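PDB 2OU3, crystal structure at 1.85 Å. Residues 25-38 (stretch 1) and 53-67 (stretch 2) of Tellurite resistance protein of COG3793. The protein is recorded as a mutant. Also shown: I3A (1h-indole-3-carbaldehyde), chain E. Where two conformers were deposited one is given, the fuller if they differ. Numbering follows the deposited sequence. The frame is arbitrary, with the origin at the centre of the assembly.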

# COMPACT_ATOMS: atom_id res chain seq x y z
N THR A 25 -11.21 -13.91 -3.99
CA THR A 25 -11.65 -14.22 -5.34
C THR A 25 -11.92 -12.91 -6.06
O THR A 25 -12.22 -11.88 -5.42
N ASN A 26 -11.81 -12.93 -7.38
CA ASN A 26 -12.21 -11.75 -8.16
C ASN A 26 -13.64 -11.33 -7.89
O ASN A 26 -13.94 -10.12 -7.84
N GLU A 27 -14.52 -12.32 -7.72
CA GLU A 27 -15.92 -12.06 -7.40
C GLU A 27 -16.06 -11.25 -6.09
O GLU A 27 -16.80 -10.30 -6.01
N ASP A 28 -15.33 -11.67 -5.06
CA ASP A 28 -15.32 -10.95 -3.79
C ASP A 28 -14.72 -9.55 -3.88
O ASP A 28 -15.25 -8.62 -3.28
N SER A 29 -13.63 -9.39 -4.64
CA SER A 29 -13.07 -8.06 -4.85
C SER A 29 -14.11 -7.17 -5.50
O SER A 29 -14.29 -6.01 -5.10
N SER A 30 -14.81 -7.71 -6.49
CA SER A 30 -15.87 -6.98 -7.19
C SER A 30 -17.01 -6.53 -6.26
O SER A 30 -17.36 -5.36 -6.22
N ILE A 31 -17.55 -7.48 -5.51
CA ILE A 31 -18.64 -7.21 -4.57
C ILE A 31 -18.19 -6.20 -3.49
O ILE A 31 -18.91 -5.23 -3.20
N TYR A 32 -16.99 -6.40 -2.96
CA TYR A 32 -16.43 -5.48 -1.98
C TYR A 32 -16.36 -4.06 -2.53
O TYR A 32 -16.83 -3.10 -1.88
N MSE A 33 -15.81 -3.90 -3.73
CA MSE A 33 -15.67 -2.57 -4.35
C MSE A 33 -17.00 -1.96 -4.70
O MSE A 33 -17.18 -0.76 -4.56
N LYS A 34 -17.96 -2.78 -5.15
CA LYS A 34 -19.32 -2.29 -5.37
C LYS A 34 -19.91 -1.75 -4.08
O LYS A 34 -20.60 -0.74 -4.08
N SER A 35 -19.65 -2.43 -2.97
CA SER A 35 -20.13 -1.98 -1.67
C SER A 35 -19.51 -0.62 -1.31
O SER A 35 -20.18 0.29 -0.82
N VAL A 36 -18.22 -0.52 -1.56
CA VAL A 36 -17.45 0.67 -1.24
C VAL A 36 -17.99 1.84 -2.04
O VAL A 36 -18.23 2.92 -1.49
N LEU A 37 -18.20 1.63 -3.35
CA LEU A 37 -18.73 2.67 -4.21
C LEU A 37 -20.14 3.07 -3.80
O LEU A 37 -20.47 4.27 -3.78
N THR A 38 -20.98 2.08 -3.48
CA THR A 38 -22.32 2.38 -2.97
C THR A 38 -22.24 3.25 -1.72
O THR A 38 -22.99 4.21 -1.57
N TRP A 53 -9.90 7.00 -8.03
CA TRP A 53 -9.11 6.50 -6.91
C TRP A 53 -9.52 5.09 -6.48
O TRP A 53 -8.68 4.20 -6.20
N ALA A 54 -10.82 4.86 -6.43
CA ALA A 54 -11.36 3.55 -6.04
C ALA A 54 -10.93 2.45 -7.03
O ALA A 54 -10.51 1.36 -6.63
N LEU A 55 -11.04 2.75 -8.33
CA LEU A 55 -10.65 1.81 -9.39
C LEU A 55 -9.17 1.53 -9.35
O LEU A 55 -8.74 0.38 -9.55
N GLY A 56 -8.37 2.57 -9.07
CA GLY A 56 -6.92 2.41 -8.98
C GLY A 56 -6.53 1.54 -7.78
O GLY A 56 -5.63 0.70 -7.86
N PHE A 57 -7.21 1.74 -6.66
CA PHE A 57 -6.99 0.97 -5.45
C PHE A 57 -7.31 -0.48 -5.76
O PHE A 57 -6.50 -1.36 -5.53
N CYS A 58 -8.45 -0.72 -6.42
CA CYS A 58 -8.87 -2.07 -6.74
C CYS A 58 -7.89 -2.72 -7.73
O CYS A 58 -7.46 -3.86 -7.54
N ALA A 59 -7.50 -1.98 -8.76
CA ALA A 59 -6.55 -2.51 -9.76
C ALA A 59 -5.23 -2.93 -9.15
O ALA A 59 -4.63 -3.92 -9.60
N SER A 60 -4.77 -2.18 -8.13
CA SER A 60 -3.48 -2.45 -7.51
C SER A 60 -3.44 -3.83 -6.92
O SER A 60 -2.36 -4.35 -6.77
N TRP A 61 -4.57 -4.41 -6.53
CA TRP A 61 -4.56 -5.76 -5.93
C TRP A 61 -4.31 -6.86 -6.96
O TRP A 61 -4.18 -8.03 -6.61
N GLY A 62 -4.27 -6.49 -8.22
CA GLY A 62 -4.03 -7.46 -9.30
C GLY A 62 -5.24 -8.28 -9.71
O GLY A 62 -5.11 -9.35 -10.33
N VAL A 63 -6.43 -7.76 -9.40
CA VAL A 63 -7.70 -8.36 -9.87
C VAL A 63 -7.72 -8.57 -11.39
O VAL A 63 -7.03 -7.87 -12.15
N ALA A 64 -8.47 -9.58 -11.83
CA ALA A 64 -8.72 -9.80 -13.25
C ALA A 64 -9.28 -8.54 -13.87
O ALA A 64 -9.99 -7.79 -13.20
N ASP A 65 -8.95 -8.30 -15.16
CA ASP A 65 -9.42 -7.12 -15.89
C ASP A 65 -10.93 -6.94 -15.89
O ASP A 65 -11.43 -5.81 -15.86
N TRP A 66 -11.66 -8.05 -16.00
CA TRP A 66 -13.11 -7.95 -15.96
C TRP A 66 -13.61 -7.14 -14.76
O TRP A 66 -14.63 -6.45 -14.86
N VAL A 67 -12.94 -7.26 -13.60
CA VAL A 67 -13.42 -6.61 -12.41
C VAL A 67 -13.42 -5.10 -12.60
O VAL A 67 -14.38 -4.42 -12.27

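When two helices run nearly antiparallel with their axes well apart, side chains must fill the gap, and each rotamer decides which neighbour is reached. Helix 26-38 and helix 53-60 illustrate this: their directions differ by 160° and their axes approach no closer than 11.0 Å. Met33, present as selenomethionine, points toward the second stretch and folds through three successive m torsions. This compact course places Met33 CG 3.5 Å from Cys58 SG, Met33 SE 3.7 Å from Trp61 CH2 and Met33 CE 3.7 Å from Ala54 CB. The small Ala54 also receives Leu37, whose CA-to-CB bond points sideways but whose m,t conformation carries CD2 to 3.8 Å from Ala54 CB. Cys58 points toward the first stretch from CA to CB, and with chi1 in t its SG meets Met33 CG.

Beyond this apolar layer, Trp61 and Tyr32 meet obliquely, Trp61 CH2 lying 3.8 Å from Tyr32 CD2. Each also offers one ring face to the bound indole-3-carbaldehyde: Trp61 CZ3 lies 3.3 Å from ligand C3', and Tyr32 CE1 lies 3.3 Å from ligand N. Ser29, in m, directs OG to the edge of the Trp61 ring and donates a hydrogen bond to the aldehyde oxygen (Ser29 OG to ligand O, 2.8 Å), while its CB rests 3.6 Å from Val63 CG1.

Where the second stretch leaves its helix, one direct hydrogen bond and two waters join the packing. Gly62 adopts positive phi, which favours glycine. Asn26, in m, accepts a nearly straight hydrogen bond from the following segment, Ala64 N to Asn26 OD1 at 2.9 Å. Trp66 starts sideways, but chi1 in p brings its ring back, with Trp66 CZ2 3.8 Å from Asn26 CB and Trp66 CH2 3.8 Å from Ser30 CB. One water accepts from Trp66 NE1 and donates to Glu27 OE2; another accepts from Ser30 OG, in t, and donates to Val67 O, bridging the stretches.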

# COMPACT_ATOMS: atom_id res chain seq x y z
CB THR A 25 -12.93 -15.08 -5.32
OG1 THR A 25 -13.95 -14.37 -4.64
CG2 THR A 25 -12.67 -16.45 -4.62
CB ASN A 26 -12.04 -11.95 -9.65
CG ASN A 26 -10.58 -11.99 -10.04
OD1 ASN A 26 -9.82 -11.09 -9.75
ND2 ASN A 26 -10.19 -13.06 -10.69
CB GLU A 27 -16.64 -13.39 -7.30
CG GLU A 27 -16.86 -14.06 -8.68
CD GLU A 27 -15.60 -14.70 -9.30
OE1 GLU A 27 -14.69 -15.12 -8.55
OE2 GLU A 27 -15.53 -14.79 -10.56
CB ASP A 28 -14.62 -11.75 -2.68
CG ASP A 28 -15.55 -12.76 -1.97
OD1 ASP A 28 -16.79 -12.72 -2.20
OD2 ASP A 28 -15.02 -13.56 -1.14
CB SER A 29 -11.78 -8.10 -5.70
OG SER A 29 -10.70 -8.72 -4.99
CB SER A 30 -16.44 -7.88 -8.31
OG SER A 30 -17.47 -7.22 -9.04
CB ILE A 31 -19.18 -8.53 -3.94
CG1 ILE A 31 -19.85 -9.40 -5.01
CG2 ILE A 31 -20.21 -8.24 -2.86
CD1 ILE A 31 -20.02 -10.86 -4.59
CB TYR A 32 -15.04 -5.94 -1.57
CG TYR A 32 -14.27 -4.96 -0.68
CD1 TYR A 32 -14.47 -4.94 0.69
CD2 TYR A 32 -13.35 -4.07 -1.22
CE1 TYR A 32 -13.77 -4.06 1.51
CE2 TYR A 32 -12.65 -3.20 -0.42
CZ TYR A 32 -12.84 -3.20 0.94
OH TYR A 32 -12.11 -2.32 1.72
CB MSE A 33 -14.80 -2.61 -5.60
CG MSE A 33 -13.34 -2.66 -5.31
SE MSE A 33 -12.73 -1.21 -4.16
CE MSE A 33 -13.67 0.17 -4.92
CB LYS A 34 -20.23 -3.37 -5.99
CG LYS A 34 -19.90 -3.61 -7.48
CD LYS A 34 -20.57 -4.81 -8.11
CE LYS A 34 -20.28 -4.86 -9.62
NZ LYS A 34 -20.96 -5.99 -10.32
CB SER A 35 -19.76 -3.01 -0.61
OG SER A 35 -20.35 -4.23 -0.93
CB VAL A 36 -15.94 0.47 -1.52
CG1 VAL A 36 -15.20 1.84 -1.59
CG2 VAL A 36 -15.31 -0.47 -0.47
CB LEU A 37 -18.74 2.25 -5.67
CG LEU A 37 -17.38 2.03 -6.31
CD1 LEU A 37 -17.55 1.42 -7.69
CD2 LEU A 37 -16.62 3.38 -6.35
CB THR A 38 -23.08 1.10 -2.62
OG1 THR A 38 -23.06 0.24 -3.75
CG2 THR A 38 -24.52 1.41 -2.26
CB TRP A 53 -9.28 7.46 -5.75
CG TRP A 53 -8.29 7.27 -4.67
CD1 TRP A 53 -7.10 7.93 -4.53
CD2 TRP A 53 -8.40 6.39 -3.55
NE1 TRP A 53 -6.48 7.52 -3.40
CE2 TRP A 53 -7.24 6.56 -2.78
CE3 TRP A 53 -9.36 5.46 -3.13
CZ2 TRP A 53 -7.00 5.85 -1.61
CZ3 TRP A 53 -9.11 4.73 -1.99
CH2 TRP A 53 -7.94 4.94 -1.24
CB ALA A 54 -12.87 3.62 -5.96
CB LEU A 55 -11.02 2.36 -10.76
CG LEU A 55 -12.48 2.43 -11.19
CD1 LEU A 55 -12.58 2.98 -12.60
CD2 LEU A 55 -13.08 1.11 -11.18
CB PHE A 57 -7.87 1.56 -4.35
CG PHE A 57 -7.75 0.90 -3.02
CD1 PHE A 57 -6.54 0.45 -2.53
CD2 PHE A 57 -8.89 0.82 -2.22
CE1 PHE A 57 -6.46 -0.12 -1.27
CE2 PHE A 57 -8.82 0.23 -0.95
CZ PHE A 57 -7.62 -0.23 -0.49
CB CYS A 58 -10.31 -2.07 -7.27
SG CYS A 58 -10.94 -3.72 -7.70
CB ALA A 59 -6.30 -1.49 -10.87
CB SER A 60 -3.13 -1.43 -6.42
OG SER A 60 -3.88 -1.64 -5.26
CB TRP A 61 -5.85 -6.13 -5.21
CG TRP A 61 -6.41 -5.03 -4.39
CD1 TRP A 61 -5.72 -4.05 -3.76
CD2 TRP A 61 -7.80 -4.77 -4.13
NE1 TRP A 61 -6.58 -3.19 -3.12
CE2 TRP A 61 -7.86 -3.62 -3.32
CE3 TRP A 61 -9.00 -5.41 -4.48
CZ2 TRP A 61 -9.08 -3.09 -2.89
CZ3 TRP A 61 -10.18 -4.88 -4.06
CH2 TRP A 61 -10.22 -3.73 -3.27
CB VAL A 63 -8.95 -7.55 -9.46
CG1 VAL A 63 -9.06 -7.50 -7.97
CG2 VAL A 63 -9.00 -6.13 -10.12
CB ALA A 64 -9.71 -11.00 -13.46
CB ASP A 65 -8.98 -7.16 -17.35
CG ASP A 65 -7.49 -6.85 -17.53
OD1 ASP A 65 -6.79 -6.54 -16.55
OD2 ASP A 65 -7.05 -6.93 -18.69
CB TRP A 66 -13.82 -9.32 -16.02
CG TRP A 66 -13.88 -10.14 -14.73
CD1 TRP A 66 -13.11 -11.24 -14.44
CD2 TRP A 66 -14.81 -10.01 -13.65
NE1 TRP A 66 -13.48 -11.76 -13.23
CE2 TRP A 66 -14.52 -11.03 -12.72
CE3 TRP A 66 -15.84 -9.11 -13.36
CZ2 TRP A 66 -15.21 -11.17 -11.53
CZ3 TRP A 66 -16.55 -9.26 -12.18
CH2 TRP A 66 -16.23 -10.27 -11.28
CB VAL A 67 -12.59 -7.00 -11.17
CG1 VAL A 67 -13.03 -6.21 -9.85
CG2 VAL A 67 -12.67 -8.50 -10.95
O I3A E . -10.92 -7.91 -2.31
C3' I3A E . -10.52 -7.04 -1.53
C3 I3A E . -11.11 -7.01 -0.17
C2 I3A E . -10.72 -6.15 0.81
N I3A E . -11.46 -6.44 1.94
C8 I3A E . -12.31 -7.46 1.72
C9 I3A E . -12.15 -7.92 0.33
C4 I3A E . -12.88 -9.01 -0.17
C5 I3A E . -13.80 -9.61 0.66
C6 I3A E . -13.97 -9.19 1.99
C7 I3A E . -13.23 -8.14 2.50
O HOH W 1 -12.99 -14.60 -11.89
O HOH W 2 -16.74 -5.55 -10.95